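Local atomic coordinates of cell surface protein (Faecalibacterium prausnitzii A2-165, PDB entry 4GT6), a protein that is of unknown function but, as the leucine-rich repeat region of a longer extracellular protein, probably binds other proteins. Residues T126-S130 and E131-H135; K103-R107 and Q108-F112; T76-G79 and S80-Y84; R177-G181 and T182-Q186. All blocks are in the same frame, centred on the assembly; numbering follows the deposited sequence. Where two conformers were deposited one is given.

Contact 1: residues T126-S130 and E131-H135; sequences TEIDS and EAFHH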
loop_
_atom_site.group_PDB
_atom_site.type_symbol
_atom_site.label_atom_id
_atom_site.label_comp_id
_atom_site.label_asym_id
_atom_site.label_seq_id
_atom_site.Cartn_x
_atom_site.Cartn_y
_atom_site.Cartn_z
ATOM N N THR A 126 -5.703 -18.012 8.953
ATOM C CA THR A 126 -4.509 -17.853 9.783
ATOM C C THR A 126 -3.377 -17.328 8.911
ATOM O O THR A 126 -2.385 -16.854 9.446
ATOM C CB THR A 126 -4.118 -19.132 10.518
ATOM O OG1 THR A 126 -3.863 -20.163 9.572
ATOM C CG2 THR A 126 -5.136 -19.549 11.587
ATOM N N GLU A 127 -3.485 -17.470 7.566
ATOM C CA GLU A 127 -2.428 -17.018 6.651
ATOM C C GLU A 127 -3.024 -16.415 5.415
ATOM O O GLU A 127 -3.886 -17.033 4.793
ATOM C CB GLU A 127 -1.501 -18.182 6.203
ATOM C CG GLU A 127 -0.730 -18.888 7.303
ATOM C CD GLU A 127 0.071 -20.050 6.748
ATOM O OE1 GLU A 127 1.158 -19.802 6.178
ATOM O OE2 GLU A 127 -0.434 -21.194 6.794
ATOM N N ILE A 128 -2.585 -15.218 5.066
ATOM C CA ILE A 128 -3.010 -14.528 3.840
ATOM C C ILE A 128 -1.732 -14.019 3.185
ATOM O O ILE A 128 -0.991 -13.237 3.815
ATOM C CB ILE A 128 -4.039 -13.390 4.061
ATOM C CG1 ILE A 128 -5.186 -13.762 5.021
ATOM C CG2 ILE A 128 -4.571 -12.950 2.715
ATOM C CD1 ILE A 128 -6.023 -12.493 5.528
ATOM N N ASP A 129 -1.473 -14.430 1.940
ATOM C CA ASP A 129 -0.218 -14.064 1.295
ATOM C C ASP A 129 -0.330 -12.766 0.496
ATOM O O ASP A 129 -1.397 -12.168 0.399
ATOM C CB ASP A 129 0.300 -15.216 0.418
ATOM C CG ASP A 129 1.821 -15.414 0.422
ATOM O OD1 ASP A 129 2.575 -14.423 0.737
ATOM O OD2 ASP A 129 2.272 -16.533 0.055
ATOM N N SER A 130 0.806 -12.312 -0.038
ATOM C CA SER A 130 0.972 -11.030 -0.736
ATOM C C SER A 130 -0.122 -10.705 -1.725
ATOM O O SER A 130 -0.516 -11.576 -2.516
ATOM C CB SER A 130 2.291 -11.028 -1.505
ATOM O OG SER A 130 3.327 -11.408 -0.611
ATOM N N GLU A 131 -0.589 -9.433 -1.685
ATOM C CA GLU A 131 -1.530 -8.833 -2.642
ATOM C C GLU A 131 -2.821 -9.638 -2.832
ATOM O O GLU A 131 -3.428 -9.545 -3.905
ATOM C CB GLU A 131 -0.816 -8.762 -4.003
ATOM C CG GLU A 131 0.434 -7.891 -4.007
ATOM C CD GLU A 131 1.136 -7.947 -5.348
ATOM O OE1 GLU A 131 1.686 -9.016 -5.703
ATOM O OE2 GLU A 131 1.041 -6.945 -6.088
ATOM N N ALA A 132 -3.271 -10.374 -1.809
ATOM C CA ALA A 132 -4.464 -11.209 -1.941
ATOM C C ALA A 132 -5.704 -10.382 -2.256
ATOM O O ALA A 132 -6.589 -10.897 -2.930
ATOM C CB ALA A 132 -4.691 -12.009 -0.666
ATOM N N PHE A 133 -5.764 -9.089 -1.828
ATOM C CA PHE A 133 -6.950 -8.279 -2.111
ATOM C C PHE A 133 -6.569 -6.987 -2.816
ATOM O O PHE A 133 -7.273 -5.986 -2.690
ATOM C CB PHE A 133 -7.742 -8.008 -0.806
ATOM C CG PHE A 133 -8.297 -9.300 -0.237
ATOM C CD1 PHE A 133 -9.441 -9.886 -0.782
ATOM C CD2 PHE A 133 -7.647 -9.955 0.808
ATOM C CE1 PHE A 133 -9.941 -11.090 -0.274
ATOM C CE2 PHE A 133 -8.136 -11.175 1.305
ATOM C CZ PHE A 133 -9.256 -11.753 0.726
ATOM N N HIS A 134 -5.435 -7.000 -3.517
ATOM C CA HIS A 134 -4.924 -5.837 -4.247
ATOM C C HIS A 134 -5.978 -5.400 -5.295
ATOM O O HIS A 134 -6.452 -6.230 -6.067
ATOM C CB HIS A 134 -3.573 -6.210 -4.892
ATOM C CG HIS A 134 -2.813 -5.106 -5.574
ATOM N ND1 HIS A 134 -1.511 -5.307 -6.009
ATOM C CD2 HIS A 134 -3.191 -3.851 -5.913
ATOM C CE1 HIS A 134 -1.140 -4.174 -6.582
ATOM N NE2 HIS A 134 -2.119 -3.270 -6.554
ATOM N N HIS A 135 -6.361 -4.100 -5.300
ATOM C CA HIS A 135 -7.359 -3.528 -6.228
ATOM C C HIS A 135 -8.781 -4.127 -6.048
ATOM O O HIS A 135 -9.570 -4.145 -7.005
ATOM C CB HIS A 135 -6.911 -3.626 -7.703
ATOM C CG HIS A 135 -6.199 -2.393 -8.182
ATOM N ND1 HIS A 135 -6.889 -1.210 -8.417
ATOM C CD2 HIS A 135 -4.883 -2.189 -8.426
ATOM C CE1 HIS A 135 -5.973 -0.332 -8.811
ATOM N NE2 HIS A 135 -4.751 -0.875 -8.834
#
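Asp129 touches Ala132 across the bend with its carbonyl oxygen, while its carboxylate makes the shortest polar bond here: OD1 takes the N-H of Ser130 at 2.9 Å, on the anti side of the carboxylate and 29° out of its plane. Asp129 O receives Ala132 N only weakly, at 3.4 Å, closing a type II turn whose third residue, Glu131, has positive phi. The Glu131 side chain starts beside its own backbone N (chi1 -62°) and then runs extended. Its OE2 meets His134 ND1 at 3.0 Å, in the imidazole plane but well out of the carboxylate plane; this holds for one of the two deposited His134 conformers. Outside the two segments, OE1 accepts Gln108 NE2 and Ser130 OG bonds to Asp153. On the inner side Ile128 CG2 lies 3.5 Å from Ala132 CB and 4.2 Å from Phe133 CE2, approaching that ring obliquely; the Phe133 ring lies almost parallel to that of Phe110 in the preceding coil of the BspA-type leucine-rich repeat solenoid. With an alanine in place of Glu131, Gln108 NE2 and His134 ND1 would probably lose the carboxylate whose two oxygens they use, one each. The bend thus separates its chemistry, with methyl and ring carbons turned inward and the Glu131 carboxylate, probably ionised, drawing N-H donors from His134 and from Gln108 of the neighbouring coil.

Contact 2: residues K103-R107 and Q108-F112; sequences KKIGR and QAFMF
Gln108 is the third residue of the type II turn from Gly106 to Ala109, and its positive phi of 53° helps to bring Ala109 N back to Gly106 O. Its side chain extends away from the bend, and OE1 takes the N-H of Asn81 ND2 in the coil before. Ala109 comes next: its N meets Gly106 O in a weak bond of 3.3 Å, and its CB presses on Ile105 CG2 at 3.5 Å, tighter than usual for two carbons. That methyl is turned onto Ala109 because CG2 lies opposite the backbone N of Ile105 while CG1 takes the place beside it (chi1 -64°). The pattern of a short strand, a tight turn and inward-facing apolar residues is one coil of the BspA-type leucine-rich repeat solenoid, whose strand 104-105 pairs in parallel with 77-78 and 127-128. Phe110 then brings CE2 to 4.2 Å from the same Ile105 methyl, which sits at the ring edge near its plane, and its ring meets that of Phe83 almost parallel. Met111, a selenomethionine, gives its N weakly to Gln108 O at 3.2 Å, forming a type I turn. The Phe112 ring meets that of His135 in the next coil.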
loop_
_atom_site.group_PDB
_atom_site.type_symbol
_atom_site.label_atom_id
_atom_site.label_comp_id
_atom_site.label_asym_id
_atom_site.label_seq_id
_atom_site.Cartn_x
_atom_site.Cartn_y
_atom_site.Cartn_z
ATOM N N LYS A 103 -8.324 -21.602 5.919
ATOM C CA LYS A 103 -7.215 -21.250 6.807
ATOM C C LYS A 103 -6.141 -20.473 6.087
ATOM O O LYS A 103 -5.418 -19.713 6.718
ATOM C CB LYS A 103 -6.585 -22.522 7.396
ATOM C CG LYS A 103 -7.525 -23.345 8.294
ATOM C CD LYS A 103 -8.264 -22.518 9.343
ATOM C CE LYS A 103 -7.459 -22.246 10.583
ATOM N NZ LYS A 103 -8.278 -21.557 11.631
ATOM N N LYS A 104 -5.976 -20.721 4.779
ATOM C CA LYS A 104 -4.879 -20.116 4.020
ATOM C C LYS A 104 -5.385 -19.541 2.710
ATOM O O LYS A 104 -6.151 -20.212 2.024
ATOM C CB LYS A 104 -3.813 -21.186 3.750
ATOM C CG LYS A 104 -2.603 -20.688 2.950
ATOM C CD LYS A 104 -1.481 -21.733 2.928
ATOM C CE LYS A 104 -0.283 -21.209 2.170
ATOM N NZ LYS A 104 0.857 -22.169 2.176
ATOM N N ILE A 105 -4.974 -18.304 2.382
ATOM C CA ILE A 105 -5.331 -17.649 1.117
ATOM C C ILE A 105 -4.008 -17.284 0.433
ATOM O O ILE A 105 -3.160 -16.621 1.049
ATOM C CB ILE A 105 -6.287 -16.427 1.321
ATOM C CG1 ILE A 105 -7.655 -16.879 1.913
ATOM C CG2 ILE A 105 -6.514 -15.661 -0.026
ATOM C CD1 ILE A 105 -8.553 -15.723 2.354
ATOM N N GLY A 106 -3.825 -17.760 -0.806
ATOM C CA GLY A 106 -2.588 -17.591 -1.565
ATOM C C GLY A 106 -2.358 -16.191 -2.101
ATOM O O GLY A 106 -3.253 -15.340 -2.065
ATOM N N ARG A 107 -1.155 -15.967 -2.686
ATOM C CA ARG A 107 -0.805 -14.651 -3.240
ATOM C C ARG A 107 -1.780 -14.262 -4.323
ATOM O O ARG A 107 -2.155 -15.130 -5.109
ATOM C CB ARG A 107 0.609 -14.721 -3.893
ATOM C CG ARG A 107 1.732 -15.067 -2.937
ATOM C CD ARG A 107 3.091 -14.916 -3.586
ATOM N NE ARG A 107 3.277 -15.811 -4.718
ATOM C CZ ARG A 107 4.357 -15.803 -5.492
ATOM N NH1 ARG A 107 5.333 -14.927 -5.275
ATOM N NH2 ARG A 107 4.465 -16.660 -6.493
ATOM N N GLN A 108 -2.170 -12.975 -4.402
ATOM C CA GLN A 108 -3.000 -12.433 -5.483
ATOM C C GLN A 108 -4.308 -13.230 -5.690
ATOM O O GLN A 108 -4.870 -13.204 -6.798
ATOM C CB GLN A 108 -2.162 -12.449 -6.782
ATOM C CG GLN A 108 -0.908 -11.557 -6.711
ATOM C CD GLN A 108 -0.218 -11.391 -8.055
ATOM O OE1 GLN A 108 -0.547 -12.049 -9.057
ATOM N NE2 GLN A 108 0.757 -10.490 -8.110
ATOM N N ALA A 109 -4.811 -13.918 -4.618
ATOM C CA ALA A 109 -6.001 -14.794 -4.798
ATOM C C ALA A 109 -7.214 -14.026 -5.319
ATOM O O ALA A 109 -7.944 -14.560 -6.157
ATOM C CB ALA A 109 -6.338 -15.513 -3.513
ATOM N N PHE A 110 -7.396 -12.768 -4.895
ATOM C CA PHE A 110 -8.541 -11.963 -5.348
ATOM C C PHE A 110 -8.050 -10.657 -5.929
ATOM O O PHE A 110 -8.787 -9.666 -5.962
ATOM C CB PHE A 110 -9.527 -11.726 -4.184
ATOM C CG PHE A 110 -10.120 -13.018 -3.688
ATOM C CD1 PHE A 110 -11.243 -13.570 -4.310
ATOM C CD2 PHE A 110 -9.543 -13.705 -2.625
ATOM C CE1 PHE A 110 -11.784 -14.775 -3.865
ATOM C CE2 PHE A 110 -10.085 -14.916 -2.178
ATOM C CZ PHE A 110 -11.187 -15.460 -2.822
HETATM N N MSE A 111 -6.797 -10.633 -6.412
HETATM C CA MSE A 111 -6.291 -9.385 -7.005
HETATM C C MSE A 111 -7.118 -8.980 -8.228
HETATM O O MSE A 111 -7.497 -9.840 -9.023
HETATM C CB MSE A 111 -4.818 -9.539 -7.391
HETATM C CG MSE A 111 -4.250 -8.320 -8.092
HETATM SE SE MSE A 111 -2.309 -8.477 -7.939
HETATM C CE MSE A 111 -1.775 -6.980 -9.102
ATOM N N PHE A 112 -7.450 -7.671 -8.327
ATOM C CA PHE A 112 -8.270 -7.075 -9.394
ATOM C C PHE A 112 -9.745 -7.491 -9.341
ATOM O O PHE A 112 -10.472 -7.209 -10.307
ATOM C CB PHE A 112 -7.699 -7.341 -10.813
ATOM C CG PHE A 112 -6.352 -6.704 -11.085
ATOM C CD1 PHE A 112 -6.154 -5.340 -10.882
ATOM C CD2 PHE A 112 -5.297 -7.461 -11.590
ATOM C CE1 PHE A 112 -4.907 -4.751 -11.138
ATOM C CE2 PHE A 112 -4.069 -6.871 -11.881
ATOM C CZ PHE A 112 -3.883 -5.515 -11.666
#

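Contact 3: residues T76-G79 and S80-Y84; sequences TEIG and SNAFY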
loop_
_atom_site.group_PDB
_atom_site.type_symbol
_atom_site.label_atom_id
_atom_site.label_comp_id
_atom_site.label_asym_id
_atom_site.label_seq_id
_atom_site.Cartn_x
_atom_site.Cartn_y
_atom_site.Cartn_z
ATOM N N THR A 76 -10.109 -25.658 2.925
ATOM C CA THR A 76 -9.267 -25.040 3.958
ATOM C C THR A 76 -8.200 -24.121 3.322
ATOM O O THR A 76 -7.482 -23.425 4.037
ATOM C CB THR A 76 -8.608 -26.130 4.832
ATOM O OG1 THR A 76 -7.730 -26.915 4.013
ATOM C CG2 THR A 76 -9.646 -27.024 5.548
ATOM N N GLU A 77 -8.061 -24.171 1.991
ATOM C CA GLU A 77 -7.042 -23.376 1.309
ATOM C C GLU A 77 -7.531 -22.875 -0.027
ATOM O O GLU A 77 -8.130 -23.632 -0.788
ATOM C CB GLU A 77 -5.765 -24.220 1.082
ATOM C CG GLU A 77 -4.614 -23.420 0.491
ATOM C CD GLU A 77 -3.245 -24.077 0.487
ATOM O OE1 GLU A 77 -3.059 -25.134 1.134
ATOM O OE2 GLU A 77 -2.343 -23.509 -0.166
ATOM N N ILE A 78 -7.205 -21.616 -0.329
ATOM C CA ILE A 78 -7.476 -20.980 -1.615
ATOM C C ILE A 78 -6.094 -20.712 -2.204
ATOM O O ILE A 78 -5.268 -20.024 -1.580
ATOM C CB ILE A 78 -8.376 -19.720 -1.530
ATOM C CG1 ILE A 78 -9.783 -20.106 -1.017
ATOM C CG2 ILE A 78 -8.495 -19.078 -2.957
ATOM C CD1 ILE A 78 -10.643 -18.929 -0.607
ATOM N N GLY A 79 -5.844 -21.286 -3.370
ATOM C CA GLY A 79 -4.552 -21.170 -4.037
ATOM C C GLY A 79 -4.219 -19.781 -4.536
ATOM O O GLY A 79 -5.083 -18.892 -4.573
ATOM N N SER A 80 -2.951 -19.595 -4.936
ATOM C CA SER A 80 -2.520 -18.301 -5.453
ATOM C C SER A 80 -3.250 -17.981 -6.757
ATOM O O SER A 80 -3.540 -18.890 -7.561
ATOM C CB SER A 80 -1.009 -18.278 -5.664
ATOM O OG SER A 80 -0.610 -19.229 -6.636
ATOM N N ASN A 81 -3.588 -16.690 -6.948
ATOM C CA ASN A 81 -4.260 -16.186 -8.155
ATOM C C ASN A 81 -5.530 -16.984 -8.499
ATOM O O ASN A 81 -5.929 -16.992 -9.665
ATOM C CB ASN A 81 -3.261 -16.238 -9.359
ATOM C CG ASN A 81 -2.059 -15.324 -9.172
ATOM O OD1 ASN A 81 -1.134 -15.621 -8.411
ATOM N ND2 ASN A 81 -2.094 -14.155 -9.808
ATOM N N ALA A 82 -6.179 -17.619 -7.490
ATOM C CA ALA A 82 -7.363 -18.477 -7.769
ATOM C C ALA A 82 -8.503 -17.707 -8.443
ATOM O O ALA A 82 -9.214 -18.292 -9.251
ATOM C CB ALA A 82 -7.875 -19.114 -6.484
ATOM N N PHE A 83 -8.696 -16.424 -8.103
ATOM C CA PHE A 83 -9.786 -15.626 -8.689
ATOM C C PHE A 83 -9.208 -14.323 -9.228
ATOM O O PHE A 83 -9.888 -13.303 -9.286
ATOM C CB PHE A 83 -10.902 -15.364 -7.633
ATOM C CG PHE A 83 -11.543 -16.643 -7.157
ATOM C CD1 PHE A 83 -12.597 -17.220 -7.868
ATOM C CD2 PHE A 83 -11.072 -17.293 -6.011
ATOM C CE1 PHE A 83 -13.153 -18.433 -7.451
ATOM C CE2 PHE A 83 -11.642 -18.502 -5.591
ATOM C CZ PHE A 83 -12.660 -19.071 -6.322
ATOM N N TYR A 84 -7.952 -14.365 -9.646
ATOM C CA TYR A 84 -7.270 -13.201 -10.187
ATOM C C TYR A 84 -8.035 -12.643 -11.395
ATOM O O TYR A 84 -8.406 -13.394 -12.315
ATOM C CB TYR A 84 -5.857 -13.628 -10.614
ATOM C CG TYR A 84 -5.009 -12.532 -11.228
ATOM C CD1 TYR A 84 -4.203 -11.726 -10.432
ATOM C CD2 TYR A 84 -4.952 -12.358 -12.614
ATOM C CE1 TYR A 84 -3.357 -10.769 -10.992
ATOM C CE2 TYR A 84 -4.127 -11.391 -13.184
ATOM C CZ TYR A 84 -3.312 -10.617 -12.369
ATOM O OH TYR A 84 -2.459 -9.699 -12.911
#
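Ile78 meets Ala82 and Phe83 through a single methyl group, and these are the apolar contacts of the bend. CG2 lies 3.6 Å from Ala82 CB and 4.1 Å from Phe83 CE2, reaching the ring at its edge, close to the ring plane. The two larger side chains cross at about a right angle. The methyl gets there because CG2 stands opposite the backbone N of Ile78 (chi1 -64° for CG1). Behind it, Ile78 packs on Ile71 and Phe83 on Val69, both of strand 68-71, and the Phe83 ring lies nearly parallel to that of Phe59. This is the interior of a coil in the BspA-type leucine-rich repeat solenoid, where strand 77-78 runs parallel to strands 47-54 and 104-105. Among backbone bonds, Ala82 N reaches Gly79 O weakly at 3.4 Å, with an N-H...O angle of 140°, across a type II turn; Asn81, the third residue of that turn, has phi 52°. A type I turn overlaps it, its weak bond running from Tyr84 N to Asn81 O at 3.3 Å. Two polar contacts lead to the preceding coil: the backbone N of Ser80 is taken by Asp56 OD1, and Glu77 OE2 forms a long, weak ion pair with Lys53 NZ.

Contact 4: residues R177-G181 and T182-Q186; sequences RAFTG and TALTQ. With EDO (1,2-ethanediol), chain H; EDO (1,2-ethanediol), chain G.
Phe179 O accepts two hydrogen bonds from Thr182 in a turn of the leucine-rich repeat solenoid, between strands 173-174 and 186-189. The backbone N of Thr182 closes the type II turn at 3.3 Å, with an N-H...O angle of 154°, and its hydroxyl OG1 donates at 2.9 Å. Both donors arrive on the same face of the Phe179 carbonyl: N lies well above the carbonyl plane, OG1 is tilted 20° from it. The hydroxyl can reach because it sits between the backbone N and the carbonyl carbon of its own residue (chi1 61°). With a valine in place of Thr182, Phe179 O would probably keep the backbone N-H but lose its shorter bond. Gly181, with positive phi, fills the third position of the turn. A weak bond from Thr180 N to Arg177 O, 3.3 Å, forms the type I turn that overlaps it, and Arg177 O also accepts from Ser157 OG. The Thr180 hydroxyl is satisfied outside the segments, by Asn199 O and Ser202 OG. Thr182 O takes the hydroxyl O2 of a 1,2-ethanediol (chain H), probably from the crystallisation liquor, at 2.9 Å. In one of two Arg177 conformers, NH1 donates to O1 of a second such diol (chain G) at 2.7 Å. The Phe179 ring meets that of Phe201 almost parallel, and Leu184 CD1 comes to 3.9 Å from Phe179 CB, lying obliquely to the ring.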
loop_
_atom_site.group_PDB
_atom_site.type_symbol
_atom_site.label_atom_id
_atom_site.label_comp_id
_atom_site.label_asym_id
_atom_site.label_seq_id
_atom_site.Cartn_x
_atom_site.Cartn_y
_atom_site.Cartn_z
ATOM N N ARG A 177 3.452 -1.409 1.376
ATOM C CA ARG A 177 2.268 -1.064 0.566
ATOM C C ARG A 177 0.983 -1.809 0.996
ATOM O O ARG A 177 0.014 -1.835 0.232
ATOM C CB ARG A 177 2.547 -1.330 -0.945
ATOM C CG ARG A 177 3.872 -0.729 -1.455
ATOM C CD ARG A 177 4.123 -0.901 -2.956
ATOM N NE ARG A 177 3.059 -0.353 -3.803
ATOM C CZ ARG A 177 2.881 0.939 -4.068
ATOM N NH1 ARG A 177 3.684 1.852 -3.536
ATOM N NH2 ARG A 177 1.885 1.328 -4.852
ATOM N N ALA A 178 0.932 -2.360 2.222
ATOM C CA ALA A 178 -0.268 -3.123 2.652
ATOM C C ALA A 178 -1.587 -2.336 2.521
ATOM O O ALA A 178 -2.591 -2.930 2.115
ATOM C CB ALA A 178 -0.102 -3.594 4.089
ATOM N N PHE A 179 -1.591 -1.004 2.824
ATOM C CA PHE A 179 -2.826 -0.202 2.745
ATOM C C PHE A 179 -2.666 0.987 1.829
ATOM O O PHE A 179 -3.409 1.968 1.968
ATOM C CB PHE A 179 -3.255 0.276 4.154
ATOM C CG PHE A 179 -3.556 -0.881 5.071
ATOM C CD1 PHE A 179 -4.772 -1.549 4.996
ATOM C CD2 PHE A 179 -2.596 -1.350 5.963
ATOM C CE1 PHE A 179 -5.032 -2.656 5.812
ATOM C CE2 PHE A 179 -2.872 -2.427 6.815
ATOM C CZ PHE A 179 -4.085 -3.069 6.734
ATOM N N THR A 180 -1.712 0.924 0.880
ATOM C CA THR A 180 -1.541 2.045 -0.063
ATOM C C THR A 180 -2.858 2.383 -0.773
ATOM O O THR A 180 -3.534 1.481 -1.275
ATOM C CB THR A 180 -0.480 1.699 -1.134
ATOM O OG1 THR A 180 0.776 1.516 -0.519
ATOM C CG2 THR A 180 -0.342 2.774 -2.206
ATOM N N GLY A 181 -3.213 3.666 -0.806
ATOM C CA GLY A 181 -4.361 4.123 -1.583
ATOM C C GLY A 181 -5.737 3.748 -1.079
ATOM O O GLY A 181 -6.713 3.923 -1.812
ATOM N N THR A 182 -5.838 3.285 0.173
ATOM C CA THR A 182 -7.124 2.910 0.762
ATOM C C THR A 182 -7.866 4.146 1.292
ATOM O O THR A 182 -7.290 5.229 1.400
ATOM C CB THR A 182 -6.940 1.847 1.860
ATOM O OG1 THR A 182 -6.114 2.385 2.894
ATOM C CG2 THR A 182 -6.363 0.540 1.317
ATOM N N ALA A 183 -9.137 3.965 1.650
ATOM C CA ALA A 183 -9.985 5.050 2.157
ATOM C C ALA A 183 -10.001 5.083 3.687
ATOM O O ALA A 183 -10.949 5.640 4.256
ATOM C CB ALA A 183 -11.410 4.873 1.625
ATOM N N LEU A 184 -8.968 4.500 4.366
ATOM C CA LEU A 184 -8.941 4.441 5.839
ATOM C C LEU A 184 -9.134 5.820 6.470
ATOM O O LEU A 184 -8.417 6.752 6.100
ATOM C CB LEU A 184 -7.589 3.867 6.322
ATOM C CG LEU A 184 -7.327 2.392 6.016
ATOM C CD1 LEU A 184 -5.904 2.023 6.446
ATOM C CD2 LEU A 184 -8.378 1.484 6.720
ATOM N N THR A 185 -10.099 5.956 7.388
ATOM C CA THR A 185 -10.335 7.239 8.082
ATOM C C THR A 185 -9.561 7.234 9.409
ATOM O O THR A 185 -9.299 8.282 10.003
ATOM C CB THR A 185 -11.849 7.464 8.278
ATOM O OG1 THR A 185 -12.422 6.281 8.854
ATOM C CG2 THR A 185 -12.554 7.734 6.963
ATOM N N GLN A 186 -9.218 6.030 9.877
ATOM C CA GLN A 186 -8.437 5.816 11.081
ATOM C C GLN A 186 -7.620 4.545 10.956
ATOM O O GLN A 186 -7.971 3.638 10.180
ATOM C CB GLN A 186 -9.312 5.751 12.357
ATOM C CG GLN A 186 -10.245 4.521 12.436
ATOM C CD GLN A 186 -11.343 4.557 11.397
ATOM O OE1 GLN A 186 -12.067 5.552 11.265
ATOM N NE2 GLN A 186 -11.414 3.527 10.551
HETATM C C1 EDO H . -9.899 7.551 -0.433
HETATM O O1 EDO H . -9.928 8.949 -0.385
HETATM C C2 EDO H . -8.614 7.059 -1.130
HETATM O O2 EDO H . -7.427 7.495 -0.444
HETATM C C1 EDO G . 3.795 5.465 -4.616
HETATM O O1 EDO G . 4.537 4.277 -4.385
HETATM C C2 EDO G . 3.098 5.870 -3.294
HETATM O O2 EDO G . 2.122 4.915 -2.958
#

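How the contacts relate
Contacts 3, 2 and 1 are the same bend in consecutive coils, each following a short strand of one mixed sheet, in which these three strands (77-78, 104-105, 127-128) run parallel. Contact 2 touches both neighbours, through backbone bonds, near-parallel rings and a glutamine between an asparagine and a glutamate, while contacts 1 and 3 stay about 7 Å apart at their nearest atoms. Contacts 3 and 4 are buried; 1 and 2 are partly buried, their apolar residues inside and their polar ends more accessible. Contact 4, two coils beyond contact 1, takes up its coil later: the type I turn is followed by a second turn in which a threonine N-H and hydroxyl both hold one carbonyl oxygen.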